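Local coordinates for aldehyde dehydrogenase family protein (Pseudomonas syringae pv. tomato, PDB 5IUW) that oxidises indole-3-acetaldehyde to the plant hormone indole-3-acetic acid, using NAD+ as the hydride acceptor, at the NAD/IAC site. Residues are numbered along the deposited sequence; one frame, centred on the assembly and turned at random.

The NAD/IAC site. Residues 164-169, 173, 191, 224-225, 228-229, 242-245, 248, 267-268, 302, 401, 403, 459, 467. With NAD (nicotinamide-adenine-dinucleotide), chain B; IAC (1H-indol-3-ylacetic acid), chain C.
NAD lies in the Rossmann-type cofactor cleft of an aldehyde dehydrogenase, its nicotinamide end meeting indole-3-acetic acid (IAC), the reaction product, at the catalytic cysteine. The adenine is clamped between Gly224 CA on one face and Ile248 CG2 on the other, the latter 3.6 Å from adenine C5A. On the adenine ribose, the 3'-hydroxyl O3B donates to the backbone carbonyl Val165 O (2.7 Å), approaching from above the carbonyl plane, while the bent Lys191 chain adds a weak bond from NZ to O2B. Ser245 grips the adenosine-side phosphate oxygen O1A twice, through its backbone N and through its hydroxyl, with Ser245 OG 2.6 Å from NAD O1A. Trp167 NE1 reaches O1N of the nicotinamide-side phosphate weakly. The extended Glu401 chain forks around the nicotinamide ribose: OE2 takes O2D (2.7 Å) on its syn lone pair, and OE1 takes O3D (3.0 Å) from above the carboxylate plane. Phe403 lays its face against C3D. Thr243 CG2 and Cys302 CB sandwich the nicotinamide ring, Asn168 sets its amide beside C5N, and the bent Glu267 side chain accepts from carboxamide N7N through OE1 (3.2 Å), probably helping to fix its rotation. IAC as a whole is poorly ordered, so its contacts are tentative. In Cys302, the nucleophile, SG lies between the backbone N and the carbonyl carbon (chi1 65°), which turns it against the acid's carboxylate, close to both oxygens. Cys302 SG and N both appear to donate to O2; the backbone N and the Asn168 amide probably form the oxyanion site. Phe169 turns a face toward benzo atom C2, Phe467 meets the pyrrole ring edge-to-face, and a water joins indole N to Asp459 OD1. Adenine rests against helices 224-232 and 246-258; the phosphates lie by the loop after strand 239-243, and Glu267, the predicted general base, ends strand 263-267. Cys302 and Glu401 come from later loops, closing over the nicotinamide half.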
# COMPACT_ATOMS: atom_id res chain seq x y z
N ILE A 164 -12.31 26.87 3.03
CA ILE A 164 -13.50 27.68 2.80
C ILE A 164 -14.70 26.74 2.71
O ILE A 164 -14.73 25.86 1.85
CB ILE A 164 -13.36 28.51 1.51
CG1 ILE A 164 -12.11 29.40 1.59
CG2 ILE A 164 -14.63 29.28 1.25
CD1 ILE A 164 -11.81 30.18 0.30
N VAL A 165 -15.67 26.91 3.59
CA VAL A 165 -16.72 25.92 3.74
C VAL A 165 -18.14 26.52 3.69
O VAL A 165 -18.30 27.74 3.83
CB VAL A 165 -16.52 25.14 5.06
CG1 VAL A 165 -15.20 24.42 5.04
CG2 VAL A 165 -16.59 26.08 6.23
N PRO A 166 -19.16 25.66 3.48
CA PRO A 166 -20.52 26.15 3.29
C PRO A 166 -21.35 26.09 4.57
O PRO A 166 -20.84 25.78 5.64
CB PRO A 166 -21.08 25.21 2.24
CG PRO A 166 -20.46 23.88 2.62
CD PRO A 166 -19.13 24.19 3.30
N TRP A 167 -22.63 26.37 4.43
CA TRP A 167 -23.51 26.52 5.58
C TRP A 167 -24.40 25.30 5.89
O TRP A 167 -25.06 25.28 6.91
CB TRP A 167 -24.39 27.75 5.38
CG TRP A 167 -25.12 27.77 4.08
CD1 TRP A 167 -24.76 28.45 2.95
CD2 TRP A 167 -26.34 27.08 3.76
NE1 TRP A 167 -25.68 28.24 1.95
CE2 TRP A 167 -26.66 27.40 2.43
CE3 TRP A 167 -27.19 26.24 4.48
CZ2 TRP A 167 -27.80 26.90 1.79
CZ3 TRP A 167 -28.33 25.73 3.85
CH2 TRP A 167 -28.62 26.07 2.51
N ASN A 168 -24.44 24.30 5.02
CA ASN A 168 -25.42 23.24 5.23
C ASN A 168 -25.02 22.21 6.31
O ASN A 168 -25.87 21.72 7.04
CB ASN A 168 -25.74 22.54 3.91
CG ASN A 168 -24.55 21.83 3.30
OD1 ASN A 168 -23.41 22.27 3.43
ND2 ASN A 168 -24.83 20.73 2.61
N PHE A 169 -23.74 21.89 6.41
CA PHE A 169 -23.22 21.16 7.56
C PHE A 169 -21.99 21.91 8.05
O PHE A 169 -20.86 21.52 7.75
CB PHE A 169 -22.85 19.72 7.22
CG PHE A 169 -24.01 18.85 6.81
CD1 PHE A 169 -24.69 18.09 7.74
CD2 PHE A 169 -24.39 18.77 5.47
CE1 PHE A 169 -25.75 17.28 7.35
CE2 PHE A 169 -25.44 17.96 5.07
CZ PHE A 169 -26.12 17.21 6.02
N MET A 173 -18.46 19.90 7.92
CA MET A 173 -17.66 20.19 6.73
C MET A 173 -16.32 20.80 7.13
O MET A 173 -15.31 20.53 6.50
CB MET A 173 -18.38 21.13 5.75
CG MET A 173 -19.54 20.50 4.97
SD MET A 173 -19.04 19.01 4.10
CE MET A 173 -19.65 17.72 5.20
N LYS A 191 -12.34 29.59 6.93
CA LYS A 191 -13.25 30.64 6.51
C LYS A 191 -14.68 30.11 6.39
O LYS A 191 -15.09 29.62 5.34
CB LYS A 191 -12.71 31.22 5.21
CG LYS A 191 -13.66 32.02 4.41
CD LYS A 191 -14.24 33.12 5.19
CE LYS A 191 -15.35 33.71 4.37
NZ LYS A 191 -16.36 32.70 3.99
N GLY A 224 -17.73 35.81 1.44
CA GLY A 224 -16.94 35.13 0.44
C GLY A 224 -16.17 36.08 -0.45
O GLY A 224 -14.97 35.91 -0.67
N HIS A 225 -16.85 37.12 -0.93
CA HIS A 225 -16.25 38.04 -1.89
C HIS A 225 -15.26 39.00 -1.26
O HIS A 225 -14.58 39.73 -1.96
CB HIS A 225 -17.33 38.82 -2.64
CG HIS A 225 -18.16 39.71 -1.77
ND1 HIS A 225 -19.26 39.26 -1.07
CD2 HIS A 225 -18.05 41.03 -1.48
CE1 HIS A 225 -19.79 40.25 -0.38
NE2 HIS A 225 -19.07 41.34 -0.62
N GLY A 228 -12.86 35.69 1.77
CA GLY A 228 -12.73 34.42 1.07
C GLY A 228 -11.83 34.58 -0.15
O GLY A 228 -10.84 33.87 -0.30
N LYS A 229 -12.18 35.55 -0.98
CA LYS A 229 -11.44 35.90 -2.17
C LYS A 229 -10.00 36.28 -1.82
O LYS A 229 -9.07 35.87 -2.50
CB LYS A 229 -12.16 37.04 -2.90
CG LYS A 229 -11.46 37.59 -4.12
CD LYS A 229 -12.29 38.73 -4.72
CE LYS A 229 -11.55 39.40 -5.86
NZ LYS A 229 -12.41 40.41 -6.56
N PHE A 242 -12.02 23.58 -0.64
CA PHE A 242 -13.28 24.27 -0.77
C PHE A 242 -14.43 23.31 -0.83
O PHE A 242 -14.35 22.25 -1.47
CB PHE A 242 -13.26 25.15 -2.03
CG PHE A 242 -14.59 25.78 -2.37
CD1 PHE A 242 -15.45 25.17 -3.28
CD2 PHE A 242 -14.94 27.02 -1.85
CE1 PHE A 242 -16.66 25.77 -3.62
CE2 PHE A 242 -16.15 27.62 -2.18
CZ PHE A 242 -17.01 27.01 -3.07
N THR A 243 -15.51 23.68 -0.16
CA THR A 243 -16.76 22.99 -0.32
C THR A 243 -17.85 24.04 -0.48
O THR A 243 -17.98 24.95 0.34
CB THR A 243 -17.05 22.07 0.86
OG1 THR A 243 -16.04 21.05 0.94
CG2 THR A 243 -18.37 21.43 0.68
N GLY A 244 -18.62 23.92 -1.56
CA GLY A 244 -19.59 24.94 -1.92
C GLY A 244 -20.13 24.76 -3.33
O GLY A 244 -20.12 23.67 -3.88
N SER A 245 -20.61 25.86 -3.90
CA SER A 245 -21.21 25.84 -5.23
C SER A 245 -20.18 25.66 -6.35
O SER A 245 -19.02 26.03 -6.23
CB SER A 245 -22.00 27.12 -5.46
OG SER A 245 -21.14 28.23 -5.57
N ILE A 248 -18.64 29.01 -7.61
CA ILE A 248 -17.54 29.58 -6.84
C ILE A 248 -16.30 28.69 -6.94
O ILE A 248 -15.17 29.19 -6.96
CB ILE A 248 -17.94 29.77 -5.34
CG1 ILE A 248 -19.16 30.70 -5.22
CG2 ILE A 248 -16.78 30.34 -4.51
CD1 ILE A 248 -18.91 32.10 -5.74
N GLU A 267 -14.89 20.53 -3.62
CA GLU A 267 -16.08 19.71 -3.47
C GLU A 267 -17.27 20.58 -3.82
O GLU A 267 -17.58 21.52 -3.10
CB GLU A 267 -16.21 19.17 -2.04
CG GLU A 267 -14.98 18.42 -1.51
CD GLU A 267 -15.14 16.90 -1.59
OE1 GLU A 267 -16.30 16.43 -1.63
OE2 GLU A 267 -14.11 16.19 -1.59
N ALA A 268 -17.93 20.30 -4.94
CA ALA A 268 -18.96 21.20 -5.43
C ALA A 268 -20.33 20.55 -5.46
O ALA A 268 -20.60 19.62 -4.71
CB ALA A 268 -18.57 21.74 -6.82
N CYS A 302 -25.64 18.07 -0.49
CA CYS A 302 -25.02 18.00 -1.80
C CYS A 302 -25.31 16.69 -2.51
O CYS A 302 -25.42 16.65 -3.73
CB CYS A 302 -23.52 18.21 -1.67
SG CYS A 302 -22.64 16.90 -0.75
N GLU A 401 -29.23 21.84 -9.82
CA GLU A 401 -29.27 21.62 -8.38
C GLU A 401 -30.20 22.63 -7.71
O GLU A 401 -30.05 23.84 -7.91
CB GLU A 401 -27.87 21.72 -7.77
CG GLU A 401 -27.85 21.35 -6.29
CD GLU A 401 -26.45 21.34 -5.68
OE1 GLU A 401 -25.62 22.18 -6.07
OE2 GLU A 401 -26.20 20.49 -4.80
N PHE A 403 -31.21 22.38 -4.16
CA PHE A 403 -30.80 22.53 -2.76
C PHE A 403 -32.02 22.88 -1.91
O PHE A 403 -31.99 23.76 -1.06
CB PHE A 403 -29.68 23.56 -2.63
CG PHE A 403 -28.57 23.13 -1.68
CD1 PHE A 403 -27.85 21.98 -1.93
CD2 PHE A 403 -28.26 23.89 -0.55
CE1 PHE A 403 -26.85 21.56 -1.07
CE2 PHE A 403 -27.24 23.48 0.31
CZ PHE A 403 -26.53 22.31 0.05
N ASP A 459 -26.88 7.19 1.02
CA ASP A 459 -26.11 7.95 2.01
C ASP A 459 -25.24 7.04 2.87
O ASP A 459 -25.19 7.17 4.09
CB ASP A 459 -27.05 8.77 2.90
CG ASP A 459 -26.31 9.85 3.69
OD1 ASP A 459 -25.23 10.28 3.23
OD2 ASP A 459 -26.81 10.25 4.76
N PHE A 467 -14.82 10.60 -0.31
CA PHE A 467 -16.03 11.28 -0.72
C PHE A 467 -15.65 12.48 -1.58
O PHE A 467 -14.79 13.26 -1.18
CB PHE A 467 -16.83 11.71 0.52
CG PHE A 467 -18.11 12.42 0.22
CD1 PHE A 467 -18.11 13.77 -0.11
CD2 PHE A 467 -19.32 11.76 0.30
CE1 PHE A 467 -19.28 14.44 -0.38
CE2 PHE A 467 -20.51 12.43 0.04
CZ PHE A 467 -20.48 13.77 -0.30
PA NAD B . -21.22 29.03 -1.97
O1A NAD B . -20.31 28.61 -3.09
O2A NAD B . -22.03 30.22 -2.36
O5B NAD B . -20.32 29.44 -0.72
C5B NAD B . -19.50 28.43 -0.10
C4B NAD B . -18.25 29.14 0.52
O4B NAD B . -17.58 29.79 -0.40
C3B NAD B . -18.72 30.17 1.52
O3B NAD B . -17.92 30.14 2.62
C2B NAD B . -18.57 31.49 0.72
O2B NAD B . -18.55 32.66 1.65
C1B NAD B . -17.47 31.32 0.05
N9A NAD B . -17.37 32.20 -1.11
C8A NAD B . -18.40 32.75 -1.80
N7A NAD B . -17.86 33.53 -2.78
C5A NAD B . -16.51 33.44 -2.70
C6A NAD B . -15.49 34.01 -3.45
N6A NAD B . -15.61 34.88 -4.54
N1A NAD B . -14.20 33.77 -3.17
C2A NAD B . -13.91 32.95 -2.13
N3A NAD B . -14.90 32.38 -1.38
C4A NAD B . -16.20 32.63 -1.67
O3 NAD B . -22.15 27.80 -1.61
PN NAD B . -23.27 27.76 -0.44
O1N NAD B . -24.11 29.01 -0.55
O2N NAD B . -22.56 27.74 0.89
O5D NAD B . -24.26 26.52 -0.68
C5D NAD B . -23.88 25.16 -0.54
C4D NAD B . -23.29 24.55 -1.87
O4D NAD B . -22.30 23.81 -1.49
C3D NAD B . -24.22 23.60 -2.62
O3D NAD B . -24.09 23.71 -3.97
C2D NAD B . -23.75 22.19 -2.17
O2D NAD B . -24.08 21.12 -3.18
C1D NAD B . -22.49 22.31 -2.05
N1N NAD B . -21.99 21.33 -1.11
C2N NAD B . -21.06 20.40 -1.52
C3N NAD B . -20.58 19.45 -0.61
C7N NAD B . -19.57 18.40 -1.08
O7N NAD B . -19.39 18.22 -2.27
N7N NAD B . -18.87 17.64 -0.15
C4N NAD B . -21.03 19.46 0.70
C5N NAD B . -21.95 20.40 1.12
C6N NAD B . -22.43 21.35 0.21
C IAC C . -23.47 12.73 4.62
C1 IAC C . -23.44 14.05 4.96
C2 IAC C . -23.86 14.47 6.25
C3 IAC C . -24.31 13.52 7.16
C4 IAC C . -24.34 12.17 6.82
C5 IAC C . -23.93 11.77 5.56
C7 IAC C . -22.95 14.77 3.88
C8 IAC C . -22.68 13.89 2.85
C17 IAC C . -22.77 16.26 3.86
C18 IAC C . -22.63 16.76 2.45
N IAC C . -22.99 12.63 3.30
O2 IAC C . -23.59 17.36 1.89
O3 IAC C . -21.53 16.58 1.87
O HOH W 1 -22.75 9.61 3.08